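Side-chain contact in hypothetical protein (Geobacillus stearothermophilus, PDB 1SFS), which is of unknown function but may be a bacterial lysozyme that cleaves cell-wall polysaccharide: residues F131-A135 against A136-A140. Sequence-based numbering, arbitrary orientation.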
# COMPACT_ATOMS: atom_id res chain seq x y z
N PHE A 131 4.68 5.01 -14.15
CA PHE A 131 6.11 4.94 -13.86
C PHE A 131 6.80 3.95 -14.75
O PHE A 131 6.22 2.91 -15.05
CB PHE A 131 6.37 4.45 -12.42
CG PHE A 131 6.10 5.42 -11.29
CD1 PHE A 131 6.54 5.07 -10.04
CD2 PHE A 131 5.48 6.62 -11.46
CE1 PHE A 131 6.30 5.90 -8.96
CE2 PHE A 131 5.22 7.46 -10.40
CZ PHE A 131 5.70 7.09 -9.16
N ALA A 132 8.06 4.22 -15.09
CA ALA A 132 8.94 3.14 -15.58
C ALA A 132 9.19 2.20 -14.42
O ALA A 132 9.44 2.66 -13.32
CB ALA A 132 10.18 3.78 -16.11
N VAL A 133 9.18 0.90 -14.70
CA VAL A 133 9.41 -0.12 -13.68
C VAL A 133 10.25 -1.22 -14.28
O VAL A 133 9.96 -1.66 -15.42
CB VAL A 133 8.11 -0.83 -13.18
CG1 VAL A 133 8.42 -1.62 -11.90
CG2 VAL A 133 7.00 0.10 -12.95
N ASP A 134 11.24 -1.70 -13.54
CA ASP A 134 11.96 -2.86 -14.02
C ASP A 134 12.15 -3.89 -12.92
O ASP A 134 11.93 -3.63 -11.71
CB ASP A 134 13.26 -2.50 -14.73
CG ASP A 134 14.38 -2.00 -13.88
OD1 ASP A 134 15.42 -1.59 -14.50
OD2 ASP A 134 14.34 -2.00 -12.64
N ALA A 135 12.50 -5.09 -13.32
CA ALA A 135 12.64 -6.19 -12.41
C ALA A 135 13.72 -5.96 -11.39
O ALA A 135 13.56 -6.45 -10.25
CB ALA A 135 12.94 -7.45 -13.22
N ALA A 136 14.79 -5.28 -11.72
CA ALA A 136 15.86 -5.05 -10.76
C ALA A 136 15.40 -4.19 -9.60
O ALA A 136 15.84 -4.41 -8.48
CB ALA A 136 17.09 -4.43 -11.46
N TRP A 137 14.59 -3.19 -9.86
CA TRP A 137 14.09 -2.34 -8.77
C TRP A 137 13.26 -3.16 -7.79
O TRP A 137 13.40 -3.04 -6.58
CB TRP A 137 13.28 -1.17 -9.35
CG TRP A 137 12.93 -0.11 -8.38
CD1 TRP A 137 13.60 1.11 -8.31
CD2 TRP A 137 11.91 -0.07 -7.40
NE1 TRP A 137 13.03 1.88 -7.33
CE2 TRP A 137 12.01 1.19 -6.76
CE3 TRP A 137 10.92 -0.92 -6.96
CZ2 TRP A 137 11.15 1.58 -5.71
CZ3 TRP A 137 10.08 -0.55 -5.92
CH2 TRP A 137 10.22 0.69 -5.32
N ILE A 138 12.36 -3.98 -8.34
CA ILE A 138 11.50 -4.83 -7.51
C ILE A 138 12.35 -5.78 -6.68
O ILE A 138 12.11 -5.95 -5.48
CB ILE A 138 10.47 -5.55 -8.35
CG1 ILE A 138 9.50 -4.58 -8.99
CG2 ILE A 138 9.74 -6.61 -7.53
CD1 ILE A 138 8.47 -5.16 -9.90
N ALA A 139 13.34 -6.40 -7.29
CA ALA A 139 14.26 -7.26 -6.55
C ALA A 139 14.91 -6.51 -5.41
O ALA A 139 15.00 -7.05 -4.30
CB ALA A 139 15.35 -7.81 -7.50
N ALA A 140 15.41 -5.30 -5.67
CA ALA A 140 16.07 -4.55 -4.61
C ALA A 140 15.11 -4.20 -3.49
O ALA A 140 15.49 -4.21 -2.32
CB ALA A 140 16.69 -3.27 -5.20
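The carboxylate of Asp134 and the indole of Trp137 are the two flat groups here, and they meet through the root of the tryptophan, not its ring: Asp134 OD2 lies 3.6 Å from Trp137 CB, while the indole runs on from there to stack with Phe92. The bonding is done by one carboxylate oxygen. Asp134 OD2 takes the backbone N-H of Trp137 at 3.0 Å, met nearly along the C-O axis with an N-H...O angle of 155°, and the same oxygen also accepts from Gly97 N, so two backbone donors hold the group. With CG set between its own backbone N and carbonyl carbon (chi1 72°), OD2 is brought back to the amide of Trp137. This is an N-cap: Asp134 sits just before helix 135-145, which follows strand 122-126 in a fold of largely parallel strands with helices packed outside. The N-H of Trp137, in the first turn, has no helical carbonyl four residues back, and the aspartate side chain serves it instead. A phosphate ion, probably from the crystallisation liquor, lies about 3 Å from the Asp134 side chain. An alanine here removes the capping oxygen, and Trp137 N and Gly97 N would probably lose the acceptor they share, leaving the helix start uncapped by a side chain. The main chain of Asp134 adds less: its O receives weak bonds from Trp137 N and, at 3.4 Å, from Ile138 N. One residue on, Ala139 N reaches Ala135 O at 3.0 Å, the first well-formed bond of the regular helix. On the apolar side Val133 CG1 crosses Ile138 CD1 obliquely at 4.1 Å, and both side chains press on Ala166 of helix 163-173.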